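Local coordinates for protein paenibacillus xanthan lyase (Paenibacillus, PDB 6F2P) that probably cleaves the terminal mannosyl-glucuronosyl linkage of xanthan side chains by beta-elimination, at residues N927-H939 / Y965-N977. Numbering follows the deposited sequence.
With CA (calcium ion), chain G.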
loop_
_atom_site.group_PDB
_atom_site.type_symbol
_atom_site.label_atom_id
_atom_site.label_comp_id
_atom_site.label_asym_id
_atom_site.label_seq_id
_atom_site.Cartn_x
_atom_site.Cartn_y
_atom_site.Cartn_z
ATOM N N ASN A 927 16.712 -56.652 -33.899
ATOM C CA ASN A 927 15.293 -56.287 -33.884
ATOM C C ASN A 927 14.406 -57.483 -34.150
ATOM O O ASN A 927 13.253 -57.329 -34.548
ATOM C CB ASN A 927 15.000 -55.270 -34.987
ATOM C CG ASN A 927 15.705 -53.957 -34.773
ATOM O OD1 ASN A 927 16.923 -53.854 -34.950
ATOM N ND2 ASN A 927 14.939 -52.929 -34.406
ATOM N N THR A 928 14.938 -58.679 -33.945
ATOM C CA THR A 928 14.354 -59.852 -34.588
ATOM C C THR A 928 13.239 -60.590 -33.829
ATOM O O THR A 928 12.580 -61.456 -34.403
ATOM C CB THR A 928 15.456 -60.835 -35.089
ATOM O OG1 THR A 928 16.285 -61.249 -33.995
ATOM C CG2 THR A 928 16.328 -60.165 -36.144
ATOM N N GLN A 929 13.002 -60.237 -32.566
ATOM C CA GLN A 929 12.013 -60.965 -31.766
ATOM C C GLN A 929 10.728 -60.177 -31.444
ATOM O O GLN A 929 9.643 -60.768 -31.355
ATOM C CB GLN A 929 12.645 -61.502 -30.472
ATOM C CG GLN A 929 13.247 -62.919 -30.581
ATOM C CD GLN A 929 12.353 -63.987 -29.959
ATOM O OE1 GLN A 929 12.367 -65.151 -30.369
ATOM N NE2 GLN A 929 11.570 -63.591 -28.960
ATOM N N THR A 930 10.856 -58.854 -31.298
ATOM C CA THR A 930 9.800 -57.980 -30.742
ATOM C C THR A 930 9.326 -58.432 -29.360
ATOM O O THR A 930 8.144 -58.291 -29.014
ATOM C CB THR A 930 8.563 -57.785 -31.666
ATOM O OG1 THR A 930 7.779 -58.982 -31.690
ATOM C CG2 THR A 930 8.980 -57.406 -33.069
ATOM N N ASP A 931 10.268 -58.959 -28.577
ATOM C CA ASP A 931 10.033 -59.302 -27.177
ATOM C C ASP A 931 10.318 -58.074 -26.333
ATOM O O ASP A 931 10.598 -58.161 -25.142
ATOM C CB ASP A 931 10.871 -60.485 -26.735
ATOM C CG ASP A 931 10.069 -61.770 -26.650
ATOM O OD1 ASP A 931 8.819 -61.697 -26.605
ATOM O OD2 ASP A 931 10.693 -62.855 -26.619
ATOM N N ARG A 932 10.306 -56.930 -27.009
ATOM C CA ARG A 932 9.973 -55.633 -26.422
ATOM C C ARG A 932 11.096 -54.819 -25.784
ATOM O O ARG A 932 12.289 -55.052 -26.009
ATOM C CB ARG A 932 8.767 -55.746 -25.468
ATOM C CG ARG A 932 7.541 -56.458 -26.054
ATOM C CD ARG A 932 6.420 -55.501 -26.388
ATOM N NE ARG A 932 6.074 -54.648 -25.259
ATOM C CZ ARG A 932 6.178 -53.325 -25.275
ATOM N NH1 ARG A 932 6.616 -52.713 -26.368
ATOM N NH2 ARG A 932 5.841 -52.618 -24.207
ATOM N N TYR A 933 10.645 -53.870 -24.968
ATOM C CA TYR A 933 11.392 -52.681 -24.564
ATOM C C TYR A 933 12.432 -52.025 -25.474
ATOM O O TYR A 933 13.561 -52.495 -25.623
ATOM C CB TYR A 933 11.746 -52.613 -23.076
ATOM C CG TYR A 933 11.378 -51.239 -22.572
ATOM C CD1 TYR A 933 10.092 -50.964 -22.112
ATOM C CD2 TYR A 933 12.285 -50.193 -22.647
ATOM C CE1 TYR A 933 9.743 -49.688 -21.684
ATOM C CE2 TYR A 933 11.951 -48.927 -22.230
ATOM C CZ TYR A 933 10.682 -48.674 -21.747
ATOM O OH TYR A 933 10.362 -47.398 -21.331
ATOM N N GLY A 934 12.002 -50.896 -26.040
ATOM C CA GLY A 934 12.781 -50.113 -26.981
ATOM C C GLY A 934 12.668 -50.686 -28.381
ATOM O O GLY A 934 11.787 -51.501 -28.670
ATOM N N ALA A 935 13.564 -50.253 -29.259
ATOM C CA ALA A 935 13.669 -50.848 -30.580
ATOM C C ALA A 935 14.299 -52.226 -30.446
ATOM O O ALA A 935 13.725 -53.243 -30.850
ATOM C CB ALA A 935 14.523 -49.968 -31.475
ATOM N N ASP A 936 15.476 -52.239 -29.833
ATOM C CA ASP A 936 16.361 -53.389 -29.859
ATOM C C ASP A 936 16.596 -54.003 -28.478
ATOM O O ASP A 936 16.039 -53.550 -27.475
ATOM C CB ASP A 936 17.710 -52.961 -30.450
ATOM C CG ASP A 936 18.432 -51.921 -29.589
ATOM O OD1 ASP A 936 17.815 -51.372 -28.647
ATOM O OD2 ASP A 936 19.613 -51.628 -29.873
ATOM N N TYR A 937 17.421 -55.049 -28.458
ATOM C CA TYR A 937 18.016 -55.601 -27.244
ATOM C C TYR A 937 19.426 -56.052 -27.607
ATOM O O TYR A 937 19.795 -56.027 -28.775
ATOM C CB TYR A 937 17.198 -56.780 -26.718
ATOM C CG TYR A 937 16.801 -57.787 -27.772
ATOM C CD1 TYR A 937 17.654 -58.820 -28.133
ATOM C CD2 TYR A 937 15.564 -57.707 -28.399
ATOM C CE1 TYR A 937 17.288 -59.743 -29.095
ATOM C CE2 TYR A 937 15.187 -58.625 -29.360
ATOM C CZ TYR A 937 16.050 -59.641 -29.706
ATOM O OH TYR A 937 15.672 -60.557 -30.666
ATOM N N ILE A 938 20.216 -56.462 -26.624
ATOM C CA ILE A 938 21.565 -56.930 -26.916
ATOM C C ILE A 938 21.820 -58.348 -26.393
ATOM O O ILE A 938 21.092 -58.838 -25.530
ATOM C CB ILE A 938 22.639 -55.947 -26.395
ATOM C CG1 ILE A 938 22.457 -55.674 -24.903
ATOM C CG2 ILE A 938 22.576 -54.642 -27.164
ATOM C CD1 ILE A 938 23.540 -54.786 -24.320
ATOM N N HIS A 939 22.835 -59.014 -26.942
ATOM C CA HIS A 939 23.189 -60.365 -26.506
ATOM C C HIS A 939 24.691 -60.647 -26.581
ATOM O O HIS A 939 25.420 -59.978 -27.316
ATOM C CB HIS A 939 22.370 -61.438 -27.247
ATOM C CG HIS A 939 22.628 -61.506 -28.723
ATOM N ND1 HIS A 939 23.840 -61.895 -29.253
ATOM C CD2 HIS A 939 21.817 -61.263 -29.782
ATOM C CE1 HIS A 939 23.770 -61.873 -30.573
ATOM N NE2 HIS A 939 22.553 -61.494 -30.919
ATOM N N TYR A 965 11.942 -54.832 -11.593
ATOM C CA TYR A 965 11.491 -55.647 -12.726
ATOM C C TYR A 965 12.535 -55.725 -13.830
ATOM O O TYR A 965 13.406 -54.865 -13.937
ATOM C CB TYR A 965 10.200 -55.097 -13.324
ATOM C CG TYR A 965 9.019 -55.111 -12.392
ATOM C CD1 TYR A 965 8.835 -54.098 -11.463
ATOM C CD2 TYR A 965 8.075 -56.126 -12.452
ATOM C CE1 TYR A 965 7.757 -54.101 -10.609
ATOM C CE2 TYR A 965 6.987 -56.136 -11.601
ATOM C CZ TYR A 965 6.834 -55.117 -10.681
ATOM O OH TYR A 965 5.755 -55.103 -9.828
ATOM N N MET A 966 12.438 -56.763 -14.655
ATOM C CA MET A 966 13.287 -56.883 -15.835
ATOM C C MET A 966 12.543 -57.535 -17.004
ATOM O O MET A 966 11.735 -58.453 -16.822
ATOM C CB MET A 966 14.569 -57.651 -15.518
ATOM C CG MET A 966 15.486 -57.814 -16.719
ATOM S SD MET A 966 16.968 -58.789 -16.407
ATOM C CE MET A 966 17.917 -57.682 -15.363
ATOM N N MET A 967 12.809 -57.036 -18.203
ATOM C CA MET A 967 12.230 -57.591 -19.412
ATOM C C MET A 967 13.361 -58.077 -20.303
ATOM O O MET A 967 14.474 -57.552 -20.234
ATOM C CB MET A 967 11.417 -56.521 -20.131
ATOM C CG MET A 967 10.717 -56.987 -21.392
ATOM S SD MET A 967 9.673 -55.679 -22.038
ATOM C CE MET A 967 8.517 -55.486 -20.683
ATOM N N TRP A 968 13.082 -59.083 -21.126
ATOM C CA TRP A 968 14.076 -59.602 -22.058
ATOM C C TRP A 968 13.419 -60.290 -23.255
ATOM O O TRP A 968 12.201 -60.494 -23.280
ATOM C CB TRP A 968 15.034 -60.565 -21.344
ATOM C CG TRP A 968 14.334 -61.678 -20.614
ATOM C CD1 TRP A 968 13.636 -62.714 -21.168
ATOM C CD2 TRP A 968 14.270 -61.867 -19.195
ATOM N NE1 TRP A 968 13.139 -63.533 -20.184
ATOM C CE2 TRP A 968 13.514 -63.037 -18.963
ATOM C CE3 TRP A 968 14.777 -61.161 -18.097
ATOM C CZ2 TRP A 968 13.252 -63.517 -17.679
ATOM C CZ3 TRP A 968 14.515 -61.638 -16.822
ATOM C CH2 TRP A 968 13.761 -62.806 -16.625
ATOM N N ALA A 969 14.244 -60.650 -24.237
ATOM C CA ALA A 969 13.790 -61.363 -25.429
ATOM C C ALA A 969 13.913 -62.888 -25.298
ATOM O O ALA A 969 15.014 -63.440 -25.361
ATOM C CB ALA A 969 14.539 -60.864 -26.655
ATOM N N ALA A 970 12.780 -63.565 -25.129
ATOM C CA ALA A 970 12.783 -65.004 -24.862
ATOM C C ALA A 970 12.771 -65.838 -26.139
ATOM O O ALA A 970 12.225 -65.414 -27.157
ATOM C CB ALA A 970 11.606 -65.384 -23.968
ATOM N N HIS A 971 13.371 -67.026 -26.085
ATOM C CA HIS A 971 13.321 -67.944 -27.224
ATOM C C HIS A 971 13.493 -69.410 -26.827
ATOM O O HIS A 971 12.663 -69.968 -26.110
ATOM C CB HIS A 971 14.346 -67.558 -28.295
ATOM C CG HIS A 971 13.943 -67.959 -29.683
ATOM N ND1 HIS A 971 14.828 -67.980 -30.741
ATOM C CD2 HIS A 971 12.748 -68.348 -30.186
ATOM C CE1 HIS A 971 14.197 -68.370 -31.833
ATOM N NE2 HIS A 971 12.933 -68.598 -31.525
ATOM N N THR A 972 14.554 -70.038 -27.323
ATOM C CA THR A 972 14.881 -71.415 -26.965
ATOM C C THR A 972 16.395 -71.564 -26.896
ATOM O O THR A 972 16.920 -72.417 -26.179
ATOM C CB THR A 972 14.318 -72.443 -27.976
ATOM O OG1 THR A 972 14.389 -71.903 -29.303
ATOM C CG2 THR A 972 12.869 -72.782 -27.647
ATOM N N ASN A 973 17.094 -70.719 -27.641
ATOM C CA ASN A 973 18.546 -70.712 -27.621
ATOM C C ASN A 973 19.076 -69.851 -26.482
ATOM O O ASN A 973 20.267 -69.553 -26.427
ATOM C CB ASN A 973 19.077 -70.192 -28.952
ATOM C CG ASN A 973 18.488 -68.850 -29.315
ATOM O OD1 ASN A 973 18.951 -67.809 -28.848
ATOM N ND2 ASN A 973 17.451 -68.866 -30.139
ATOM N N ARG A 974 18.184 -69.446 -25.580
ATOM C CA ARG A 974 18.575 -68.628 -24.437
ATOM C C ARG A 974 19.131 -69.460 -23.283
ATOM O O ARG A 974 18.764 -70.626 -23.105
ATOM C CB ARG A 974 17.390 -67.805 -23.935
ATOM C CG ARG A 974 17.347 -66.385 -24.452
ATOM C CD ARG A 974 17.020 -66.351 -25.927
ATOM N NE ARG A 974 16.794 -64.988 -26.395
ATOM C CZ ARG A 974 16.711 -64.647 -27.676
ATOM N NH1 ARG A 974 16.845 -65.570 -28.618
ATOM N NH2 ARG A 974 16.503 -63.382 -28.015
ATOM N N ALA A 975 20.019 -68.847 -22.504
ATOM C CA ALA A 975 20.488 -69.438 -21.256
ATOM C C ALA A 975 19.336 -69.538 -20.252
ATOM O O ALA A 975 18.438 -68.688 -20.231
ATOM C CB ALA A 975 21.627 -68.617 -20.677
ATOM N N THR A 976 19.365 -70.584 -19.429
ATOM C CA THR A 976 18.318 -70.823 -18.439
ATOM C C THR A 976 18.761 -70.363 -17.056
ATOM O O THR A 976 17.970 -70.339 -16.109
ATOM C CB THR A 976 17.939 -72.320 -18.370
ATOM O OG1 THR A 976 19.092 -73.098 -18.022
ATOM C CG2 THR A 976 17.416 -72.798 -19.704
ATOM N N ASN A 977 20.033 -69.996 -16.951
ATOM C CA ASN A 977 20.641 -69.685 -15.666
ATOM C C ASN A 977 21.409 -68.370 -15.691
ATOM O O ASN A 977 22.559 -68.305 -15.254
ATOM C CB ASN A 977 21.557 -70.833 -15.222
ATOM C CG ASN A 977 22.650 -71.140 -16.237
ATOM O OD1 ASN A 977 22.501 -70.869 -17.429
ATOM N ND2 ASN A 977 23.759 -71.700 -15.762
HETATM CA CA CA G . 15.883 -52.421 -25.387
#
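Asp931 and Ala969 are the residues of segments 927-939 and 965-977 whose CA atoms come nearest, 4.6 Å apart; by Tyr933 and Met967 the CA-CA distance is 7.2 Å. Around Asp931 and Ala969 both chains are loop, and a hydrogen bond runs from Ala970 N to Asp931 OD2 (2.7 Å), the amide reaching the carboxylate oxygen from above its plane, with a bent N-H...O angle of 131°. Beside it, Gln929 bends at chi2 and lays its amide alongside the Ala970 carbonyl, NE2 2.6 Å from Ala970 O, while Gln929 OE1 sits over one face of the His971 imidazole, 3.2 Å from CD2 and offset toward the rim. The methyl of Ala969 is centred over a face of the Tyr937 ring, a CH-pi contact with Ala969 CB 3.5 Å from the ring centroid. Tyr937 turns CG between its backbone N and carbonyl carbon (chi1 47°), which places the ring beneath this methyl, and Arg974 NH2 approaches Tyr937 CE1 obliquely. A serine in place of Tyr937 would probably open a gap under the Ala969 methyl and leave the Arg974 guanidinium without its aromatic neighbour. Farther along, Met967, its CG anti to the backbone N (chi1 -178°) and its chain extended as far as SD, brings SD against Arg932 CB at 3.5 Å. The carbonyl oxygens of Tyr933 and Asp936 bind a calcium ion, linking them to the side chains of Asp910, Asn911 and Asp1032. Within the Golvesin C-terminal domain, the contact joins the loop entering strand 937-939 to that following strand 960-967, both strands pairing antiparallel with strand 1030-1039.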